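Local coordinates for protein M32 carboxypeptidase (Chitinophagaceae bacterium, PDB 7A03) that probably acts as a metal-dependent carboxypeptidase of the M32 family, cleaving amino acids from the C-terminal ends of peptides, at residues 29-34 with 49-54; 127-132 with 380-385; 345-350 with 359-364. All blocks are in the same frame, centred on the assembly; numbering follows the deposited sequence.

Interaction 1 of 3, residues 29-34 with 49-54; sequences AVLGWD and QQITTL
Two consecutive helices, 9-37 and 44-62, form an antiparallel helical hairpin, and residues 29-34 and 49-54 are where its arms face each other. The short segments run at 160°, their axes 10.1 Å apart at closest approach, so side chains from both helices overlap in the gap. Leu-31 and Ile-51 make up its tight part. They slide past one another in opposite directions, and Leu-31 CB comes to 3.8 Å from Ile-51 CG1. Ile-51 CG1 is anti to the carbonyl carbon, and with chi2 extended Ile-51 CD1 reaches 4.2 Å from Gly-32 N. Ile-51 also touches Ile-28 and Gln-35 of helix 9-37, so its contacts with the opposing helix extend beyond Leu-31 and Gly-32.

The solvent side belongs to Gln-50. It crosses Leu-31 at about a right angle, touching it through CB, while the rest of its chain, extended beyond CG, carries its amide outward at this exposed position. Leu-54, one turn farther along, makes a looser apolar contact and also meets Ile-28; its CD1 lies 4.4 Å from Leu-31 CD2. That same methyl, Leu-31 CD2, also rests 4.0 Å from Gln-50 CB.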
loop_
_atom_site.group_PDB
_atom_site.type_symbol
_atom_site.label_atom_id
_atom_site.label_comp_id
_atom_site.label_asym_id
_atom_site.label_seq_id
_atom_site.Cartn_x
_atom_site.Cartn_y
_atom_site.Cartn_z
ATOM N N ALA A 29 6.027 7.557 15.295
ATOM C CA ALA A 29 4.880 7.797 14.421
ATOM C C ALA A 29 4.195 9.132 14.711
ATOM O O ALA A 29 3.773 9.819 13.778
ATOM C CB ALA A 29 3.894 6.630 14.488
ATOM N N VAL A 30 4.061 9.508 15.992
ATOM C CA VAL A 30 3.472 10.807 16.331
ATOM C C VAL A 30 4.321 11.941 15.757
ATOM O O VAL A 30 3.803 12.900 15.157
ATOM C CB VAL A 30 3.310 10.962 17.862
ATOM C CG1 VAL A 30 2.776 12.344 18.194
ATOM C CG2 VAL A 30 2.368 9.909 18.423
ATOM N N LEU A 31 5.643 11.838 15.933
ATOM C CA LEU A 31 6.537 12.863 15.402
ATOM C C LEU A 31 6.466 12.931 13.876
ATOM O O LEU A 31 6.512 14.019 13.289
ATOM C CB LEU A 31 7.969 12.630 15.906
ATOM C CG LEU A 31 8.314 13.364 17.208
ATOM C CD1 LEU A 31 7.443 12.900 18.380
ATOM C CD2 LEU A 31 9.820 13.181 17.508
ATOM N N GLY A 32 6.313 11.784 13.208
ATOM C CA GLY A 32 6.223 11.812 11.750
ATOM C C GLY A 32 4.882 12.333 11.257
ATOM O O GLY A 32 4.802 13.028 10.224
ATOM N N TRP A 33 3.821 12.063 12.018
ATOM C CA TRP A 33 2.506 12.582 11.675
ATOM C C TRP A 33 2.508 14.097 11.784
ATOM O O TRP A 33 2.061 14.805 10.864
ATOM C CB TRP A 33 1.457 11.972 12.605
ATOM C CG TRP A 33 0.124 12.646 12.519
ATOM C CD1 TRP A 33 -0.876 12.375 11.634
ATOM C CD2 TRP A 33 -0.356 13.726 13.342
ATOM N NE1 TRP A 33 -1.951 13.207 11.850
ATOM C CE2 TRP A 33 -1.658 14.039 12.904
ATOM C CE3 TRP A 33 0.178 14.437 14.424
ATOM C CZ2 TRP A 33 -2.431 15.053 13.494
ATOM C CZ3 TRP A 33 -0.583 15.445 15.001
ATOM C CH2 TRP A 33 -1.873 15.739 14.546
ATOM N N ASP A 34 3.090 14.607 12.880
ATOM C CA ASP A 34 3.160 16.049 13.053
ATOM C C ASP A 34 4.054 16.678 11.994
ATOM O O ASP A 34 3.754 17.765 11.482
ATOM C CB ASP A 34 3.649 16.357 14.465
ATOM C CG ASP A 34 3.825 17.831 14.701
ATOM O OD1 ASP A 34 2.801 18.531 14.905
ATOM O OD2 ASP A 34 4.995 18.275 14.656
ATOM N N GLN A 49 16.322 15.126 13.674
ATOM C CA GLN A 49 17.263 14.641 14.661
ATOM C C GLN A 49 16.531 13.861 15.733
ATOM O O GLN A 49 16.967 12.770 16.137
ATOM C CB GLN A 49 17.978 15.844 15.268
ATOM C CG GLN A 49 18.950 15.524 16.358
ATOM C CD GLN A 49 19.672 16.759 16.833
ATOM O OE1 GLN A 49 20.491 17.327 16.107
ATOM N NE2 GLN A 49 19.358 17.200 18.047
ATOM N N GLN A 50 15.365 14.360 16.144
ATOM C CA GLN A 50 14.672 13.703 17.237
ATOM C C GLN A 50 14.150 12.349 16.789
ATOM O O GLN A 50 14.296 11.360 17.517
ATOM C CB GLN A 50 13.591 14.622 17.802
ATOM C CG GLN A 50 14.202 15.793 18.572
ATOM C CD GLN A 50 13.286 16.996 18.701
ATOM O OE1 GLN A 50 12.121 16.946 18.325
ATOM N NE2 GLN A 50 13.828 18.103 19.222
ATOM N N ILE A 51 13.646 12.271 15.550
ATOM C CA ILE A 51 13.179 10.981 15.056
ATOM C C ILE A 51 14.340 9.997 14.997
ATOM O O ILE A 51 14.216 8.848 15.456
ATOM C CB ILE A 51 12.468 11.137 13.701
ATOM C CG1 ILE A 51 11.100 11.803 13.913
ATOM C CG2 ILE A 51 12.356 9.742 13.020
ATOM C CD1 ILE A 51 10.443 12.348 12.635
ATOM N N THR A 52 15.515 10.467 14.544
ATOM C CA THR A 52 16.661 9.567 14.422
ATOM C C THR A 52 17.069 9.054 15.790
ATOM O O THR A 52 17.296 7.848 15.974
ATOM C CB THR A 52 17.807 10.292 13.716
ATOM O OG1 THR A 52 17.396 10.576 12.372
ATOM C CG2 THR A 52 19.074 9.434 13.677
ATOM N N THR A 53 17.049 9.928 16.803
ATOM C CA THR A 53 17.463 9.465 18.115
ATOM C C THR A 53 16.529 8.368 18.603
ATOM O O THR A 53 16.982 7.290 19.024
ATOM C CB THR A 53 17.529 10.660 19.064
ATOM O OG1 THR A 53 18.750 11.361 18.774
ATOM C CG2 THR A 53 17.529 10.218 20.529
ATOM N N LEU A 54 15.224 8.575 18.421
ATOM C CA LEU A 54 14.272 7.574 18.886
ATOM C C LEU A 54 14.403 6.291 18.080
ATOM O O LEU A 54 14.316 5.195 18.644
ATOM C CB LEU A 54 12.851 8.118 18.818
ATOM C CG LEU A 54 12.428 9.219 19.795
ATOM C CD1 LEU A 54 10.968 9.518 19.563
ATOM C CD2 LEU A 54 12.630 8.758 21.214
#

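Interaction 2 of 3, residues 127-132 with 380-385; sequences NDYQVF and KDLNKT
Two helix N-termini meet here, a good example of helix starts packed through one aromatic ring. Asn-127, with positive phi (55°), closes the preceding helix as the C-prime residue of a Schellman motif. Asp-128 then serves as N-cap of helix 129-150, its OD2 accepting from Gln-130 N at 2.9 Å, with the donor lying above the carboxylate plane.

Tyr-129 carries the contact. Its CG stands anti to the backbone N (chi1 160°), which throws the ring across the first turn of helix 382-394. Tyr-129 CB begins the path 4.0 Å from Asn-383 CB. CG faces the same Asn-383 CB, and Tyr-129 CD2 lies 3.9 Å from Asn-383 OD1. The backbone N of Asn-383 sits over one ring face, offset toward the rim, and the Asn-383 amide is turned only 22° from the ring plane. Tyr-129 CE2 reaches 3.6 Å from Leu-382 N, and Tyr-129 CZ lies 3.5 Å from Leu-382 CB. At the tip, Tyr-129 OH packs 3.2 Å from Leu-382 CB. The hydroxyl's polar need is met by a hydrogen bond with Thr-379 O. Leu-136 of helix 129-150 touches both Tyr-129 and Leu-382.

Gln-130 bends at chi2, bringing its amide toward Asn-383. The contact buries Asn-383 OD1 with no polar partner in the model; Gln-130 NE2 stays 3.8 Å from Asn-383 OD1.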
loop_
_atom_site.group_PDB
_atom_site.type_symbol
_atom_site.label_atom_id
_atom_site.label_comp_id
_atom_site.label_asym_id
_atom_site.label_seq_id
_atom_site.Cartn_x
_atom_site.Cartn_y
_atom_site.Cartn_z
ATOM N N ASN A 127 16.619 16.990 -14.465
ATOM C CA ASN A 127 15.830 16.184 -15.400
ATOM C C ASN A 127 16.712 15.253 -16.233
ATOM O O ASN A 127 16.564 15.140 -17.454
ATOM C CB ASN A 127 14.915 17.042 -16.277
ATOM C CG ASN A 127 13.599 16.358 -16.575
ATOM O OD1 ASN A 127 13.523 15.128 -16.606
ATOM N ND2 ASN A 127 12.554 17.148 -16.791
ATOM N N ASP A 128 17.638 14.575 -15.557
ATOM C CA ASP A 128 18.592 13.701 -16.236
ATOM C C ASP A 128 18.879 12.505 -15.346
ATOM O O ASP A 128 19.442 12.659 -14.257
ATOM C CB ASP A 128 19.893 14.444 -16.562
ATOM C CG ASP A 128 20.887 13.586 -17.335
ATOM O OD1 ASP A 128 21.971 14.099 -17.676
ATOM O OD2 ASP A 128 20.594 12.404 -17.613
ATOM N N TYR A 129 18.530 11.314 -15.835
ATOM C CA TYR A 129 18.731 10.104 -15.050
ATOM C C TYR A 129 20.209 9.829 -14.800
ATOM O O TYR A 129 20.564 9.257 -13.761
ATOM C CB TYR A 129 18.085 8.912 -15.760
ATOM C CG TYR A 129 18.625 7.584 -15.293
ATOM C CD1 TYR A 129 18.205 7.033 -14.091
ATOM C CD2 TYR A 129 19.566 6.891 -16.041
ATOM C CE1 TYR A 129 18.707 5.823 -13.647
ATOM C CE2 TYR A 129 20.071 5.677 -15.609
ATOM C CZ TYR A 129 19.632 5.150 -14.410
ATOM O OH TYR A 129 20.134 3.948 -13.976
ATOM N N GLN A 130 21.082 10.211 -15.739
ATOM C CA GLN A 130 22.503 9.922 -15.584
ATOM C C GLN A 130 23.099 10.591 -14.355
ATOM O O GLN A 130 24.137 10.141 -13.860
ATOM C CB GLN A 130 23.275 10.286 -16.856
ATOM C CG GLN A 130 22.800 9.538 -18.095
ATOM C CD GLN A 130 22.939 8.025 -17.968
ATOM O OE1 GLN A 130 23.686 7.522 -17.127
ATOM N NE2 GLN A 130 22.205 7.294 -18.802
ATOM N N VAL A 131 22.458 11.644 -13.844
ATOM C CA VAL A 131 22.868 12.216 -12.565
ATOM C C VAL A 131 22.639 11.217 -11.439
ATOM O O VAL A 131 23.459 11.089 -10.520
ATOM C CB VAL A 131 22.121 13.541 -12.320
ATOM C CG1 VAL A 131 22.309 14.003 -10.891
ATOM C CG2 VAL A 131 22.595 14.605 -13.297
ATOM N N PHE A 132 21.520 10.491 -11.495
ATOM C CA PHE A 132 21.171 9.503 -10.484
ATOM C C PHE A 132 21.905 8.186 -10.684
ATOM O O PHE A 132 22.034 7.413 -9.729
ATOM C CB PHE A 132 19.654 9.269 -10.549
ATOM C CG PHE A 132 19.102 8.371 -9.466
ATOM C CD1 PHE A 132 19.337 8.635 -8.129
ATOM C CD2 PHE A 132 18.304 7.281 -9.798
ATOM C CE1 PHE A 132 18.807 7.814 -7.134
ATOM C CE2 PHE A 132 17.778 6.457 -8.812
ATOM C CZ PHE A 132 18.029 6.726 -7.479
ATOM N N LYS A 380 23.177 1.039 -16.356
ATOM C CA LYS A 380 23.631 1.897 -17.442
ATOM C C LYS A 380 22.497 2.041 -18.453
ATOM O O LYS A 380 21.969 1.037 -18.944
ATOM C CB LYS A 380 24.865 1.281 -18.105
ATOM C CG LYS A 380 26.129 1.225 -17.229
ATOM C CD LYS A 380 26.188 2.375 -16.233
ATOM C CE LYS A 380 27.532 2.451 -15.505
ATOM N NZ LYS A 380 27.397 2.022 -14.075
ATOM N N ASP A 381 22.108 3.284 -18.741
ATOM C CA ASP A 381 21.032 3.562 -19.697
ATOM C C ASP A 381 19.708 2.936 -19.257
ATOM O O ASP A 381 18.936 2.420 -20.069
ATOM C CB ASP A 381 21.406 3.137 -21.119
ATOM C CG ASP A 381 22.078 4.247 -21.901
ATOM O OD1 ASP A 381 21.358 5.100 -22.462
ATOM O OD2 ASP A 381 23.326 4.267 -21.958
ATOM N N LEU A 382 19.448 2.965 -17.951
ATOM C CA LEU A 382 18.182 2.429 -17.466
ATOM C C LEU A 382 17.001 3.258 -17.954
ATOM O O LEU A 382 15.887 2.735 -18.077
ATOM C CB LEU A 382 18.204 2.341 -15.943
ATOM C CG LEU A 382 17.071 1.539 -15.300
ATOM C CD1 LEU A 382 17.138 0.087 -15.738
ATOM C CD2 LEU A 382 17.131 1.648 -13.798
ATOM N N ASN A 383 17.218 4.547 -18.234
ATOM C CA ASN A 383 16.132 5.373 -18.751
ATOM C C ASN A 383 15.630 4.846 -20.091
ATOM O O ASN A 383 14.420 4.815 -20.336
ATOM C CB ASN A 383 16.574 6.833 -18.855
ATOM C CG ASN A 383 17.800 7.005 -19.722
ATOM O OD1 ASN A 383 18.695 6.162 -19.724
ATOM N ND2 ASN A 383 17.845 8.100 -20.472
ATOM N N LYS A 384 16.540 4.403 -20.963
ATOM C CA LYS A 384 16.114 3.831 -22.237
ATOM C C LYS A 384 15.325 2.544 -22.029
ATOM O O LYS A 384 14.297 2.324 -22.683
ATOM C CB LYS A 384 17.322 3.588 -23.146
ATOM C CG LYS A 384 16.936 3.086 -24.532
ATOM C CD LYS A 384 17.991 2.191 -25.150
ATOM C CE LYS A 384 17.384 0.903 -25.691
ATOM N NZ LYS A 384 16.766 1.085 -27.034
ATOM N N THR A 385 15.795 1.682 -21.124
ATOM C CA THR A 385 15.077 0.451 -20.807
ATOM C C THR A 385 13.663 0.759 -20.328
ATOM O O THR A 385 12.679 0.166 -20.803
ATOM C CB THR A 385 15.856 -0.290 -19.715
ATOM O OG1 THR A 385 17.175 -0.588 -20.200
ATOM C CG2 THR A 385 15.155 -1.571 -19.323
#

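Interaction 3 of 3, residues 345-350 with 359-364; sequences QPSLIR and HFHIMI
The loop joining helix 334-341 to helix 358-374 folds back on the helix it leads into, and His-361 is the side chain it closes over. With CG anti to its carbonyl carbon (chi1 -66°), the imidazole points into the loop and is held on several sides. Over one face lies Arg-350 CA, in a CH-pi contact 3.8 Å from the His-361 ring centroid and 17° off the ring normal. Around the edge are carbonyls: Ser-347 O approaches CE1 of His-361 at 3.2 Å, and Leu-348 O comes in the ring plane at 3.7 Å from the same CE1.

Both ring nitrogens have polar partners. His-361 ND1 is hydrogen-bonded with Tyr-390 OH, while His-361 NE2 meets a water O lying in the ring plane at 2.8 Å. That water O also bonds Ser-347 OG at 2.8 Å, so loop and helix are joined through solvent. An alanine in place of His-361 would probably loosen the loop, because it removes the face that Arg-350 CA rests on as well as the bonds to the water and Tyr-390.

Arg-350 continues past the ring, its CD 3.9 Å from Ile-362 CD1. Its chain bends at chi3, and the guanidinium ends 82° from the imidazole plane; its NE makes a salt bridge to Asp-408 OD2. Around this centre, helix 382-394 places Leu-394 against His-361, whereas Ile-362 touches both Phe-177 of helix 170-192 and Tyr-422 of helix 420-439.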
loop_
_atom_site.group_PDB
_atom_site.type_symbol
_atom_site.label_atom_id
_atom_site.label_comp_id
_atom_site.label_asym_id
_atom_site.label_seq_id
_atom_site.Cartn_x
_atom_site.Cartn_y
_atom_site.Cartn_z
ATOM N N GLN A 345 -7.102 5.136 -19.056
ATOM C CA GLN A 345 -6.270 5.810 -20.038
ATOM C C GLN A 345 -4.810 5.477 -19.773
ATOM O O GLN A 345 -4.301 5.785 -18.691
ATOM C CB GLN A 345 -6.473 7.317 -19.893
ATOM C CG GLN A 345 -5.700 8.161 -20.875
ATOM C CD GLN A 345 -6.331 9.524 -21.058
ATOM O OE1 GLN A 345 -7.395 9.649 -21.662
ATOM N NE2 GLN A 345 -5.688 10.556 -20.516
ATOM N N PRO A 346 -4.111 4.858 -20.720
ATOM C CA PRO A 346 -2.656 4.698 -20.571
ATOM C C PRO A 346 -2.002 6.052 -20.334
ATOM O O PRO A 346 -2.338 7.046 -20.985
ATOM C CB PRO A 346 -2.234 4.088 -21.911
ATOM C CG PRO A 346 -3.476 3.381 -22.399
ATOM C CD PRO A 346 -4.621 4.249 -21.963
ATOM N N SER A 347 -1.093 6.097 -19.361
ATOM C CA SER A 347 -0.477 7.353 -18.964
ATOM C C SER A 347 0.921 7.083 -18.410
ATOM O O SER A 347 1.346 5.935 -18.257
ATOM C CB SER A 347 -1.392 8.128 -18.015
ATOM O OG SER A 347 -1.606 7.406 -16.816
ATOM N N LEU A 348 1.633 8.164 -18.099
ATOM C CA LEU A 348 3.055 8.096 -17.780
ATOM C C LEU A 348 3.348 7.907 -16.296
ATOM O O LEU A 348 4.362 7.285 -15.954
ATOM C CB LEU A 348 3.749 9.372 -18.269
ATOM C CG LEU A 348 3.829 9.497 -19.794
ATOM C CD1 LEU A 348 4.056 10.937 -20.215
ATOM C CD2 LEU A 348 4.943 8.617 -20.320
ATOM N N ILE A 349 2.489 8.415 -15.413
ATOM C CA ILE A 349 2.770 8.510 -13.983
ATOM C C ILE A 349 1.946 7.469 -13.240
ATOM O O ILE A 349 0.707 7.510 -13.268
ATOM C CB ILE A 349 2.482 9.917 -13.442
ATOM C CG1 ILE A 349 3.264 10.964 -14.243
ATOM C CG2 ILE A 349 2.791 9.984 -11.944
ATOM C CD1 ILE A 349 4.779 10.784 -14.179
ATOM N N ARG A 350 2.642 6.566 -12.537
ATOM C CA ARG A 350 1.981 5.489 -11.801
ATOM C C ARG A 350 0.963 6.021 -10.801
ATOM O O ARG A 350 -0.151 5.489 -10.700
ATOM C CB ARG A 350 3.029 4.622 -11.102
ATOM C CG ARG A 350 2.465 3.554 -10.163
ATOM C CD ARG A 350 3.571 2.875 -9.331
ATOM N NE ARG A 350 4.286 3.835 -8.483
ATOM C CZ ARG A 350 3.839 4.258 -7.299
ATOM N NH1 ARG A 350 2.697 3.798 -6.816
ATOM N NH2 ARG A 350 4.519 5.149 -6.585
ATOM N N HIS A 359 -1.498 -1.529 -13.184
ATOM C CA HIS A 359 -0.767 -2.773 -13.015
ATOM C C HIS A 359 0.319 -2.963 -14.061
ATOM O O HIS A 359 1.321 -3.627 -13.779
ATOM C CB HIS A 359 -1.756 -3.925 -12.862
ATOM C CG HIS A 359 -2.767 -3.635 -11.801
ATOM N ND1 HIS A 359 -2.432 -3.601 -10.462
ATOM C CD2 HIS A 359 -4.066 -3.257 -11.876
ATOM C CE1 HIS A 359 -3.493 -3.249 -9.756
ATOM N NE2 HIS A 359 -4.500 -3.040 -10.587
ATOM N N PHE A 360 0.206 -2.300 -15.216
ATOM C CA PHE A 360 1.346 -2.303 -16.125
ATOM C C PHE A 360 2.517 -1.528 -15.536
ATOM O O PHE A 360 3.667 -1.991 -15.603
ATOM C CB PHE A 360 0.944 -1.787 -17.499
ATOM C CG PHE A 360 0.087 -2.757 -18.261
ATOM C CD1 PHE A 360 -1.284 -2.795 -18.056
ATOM C CD2 PHE A 360 0.659 -3.674 -19.124
ATOM C CE1 PHE A 360 -2.072 -3.711 -18.739
ATOM C CE2 PHE A 360 -0.121 -4.583 -19.802
ATOM C CZ PHE A 360 -1.480 -4.601 -19.607
ATOM N N HIS A 361 2.232 -0.381 -14.906
ATOM C CA HIS A 361 3.281 0.346 -14.191
ATOM C C HIS A 361 3.985 -0.589 -13.214
ATOM O O HIS A 361 5.224 -0.679 -13.188
ATOM C CB HIS A 361 2.679 1.540 -13.444
ATOM C CG HIS A 361 2.108 2.608 -14.332
ATOM N ND1 HIS A 361 2.852 3.674 -14.808
ATOM C CD2 HIS A 361 0.848 2.799 -14.788
ATOM C CE1 HIS A 361 2.078 4.453 -15.545
ATOM N NE2 HIS A 361 0.858 3.944 -15.550
ATOM N N ILE A 362 3.200 -1.373 -12.468
ATOM C CA ILE A 362 3.839 -2.225 -11.472
ATOM C C ILE A 362 4.623 -3.311 -12.176
ATOM O O ILE A 362 5.762 -3.631 -11.794
ATOM C CB ILE A 362 2.802 -2.795 -10.488
ATOM C CG1 ILE A 362 2.104 -1.674 -9.718
ATOM C CG2 ILE A 362 3.446 -3.775 -9.517
ATOM C CD1 ILE A 362 3.014 -0.928 -8.742
ATOM N N MET A 363 4.053 -3.868 -13.243
ATOM C CA MET A 363 4.727 -4.955 -13.935
ATOM C C MET A 363 6.076 -4.493 -14.458
ATOM O O MET A 363 7.084 -5.208 -14.325
ATOM C CB MET A 363 3.849 -5.461 -15.072
ATOM C CG MET A 363 4.346 -6.739 -15.709
ATOM S SD MET A 363 3.312 -7.170 -17.107
ATOM C CE MET A 363 3.800 -5.905 -18.276
ATOM N N ILE A 364 6.130 -3.264 -14.984
ATOM C CA ILE A 364 7.383 -2.782 -15.549
ATOM C C ILE A 364 8.425 -2.679 -14.449
ATOM O O ILE A 364 9.549 -3.187 -14.590
ATOM C CB ILE A 364 7.159 -1.454 -16.290
ATOM C CG1 ILE A 364 6.384 -1.722 -17.583
ATOM C CG2 ILE A 364 8.499 -0.787 -16.569
ATOM C CD1 ILE A 364 5.713 -0.501 -18.149
HETATM O O HOH W 1 -1.458 4.643 -16.882
#

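In the fold
Taken together, the three contacts sample a largely helical fold at different depths. Interactions 2 and 3 are neighbours, with centres 18 Å apart and nearest atoms about 6 Å apart. Helix 358-374 of interaction 3 is followed in the chain by helix 382-394, which belongs to interaction 2 by its first turn and borders interaction 3 farther along. Interaction 1 stands apart: its centre is 33 Å from each of the others, its nearest atoms about 20 Å from interaction 2 and 19 Å from interaction 3. An HExxH pattern on helix 258-277 (His-267, Glu-268, His-271) is consistent with the metal site expected of an M32 peptidase, though these histidines bind no metal here and belong to none of the three contacts.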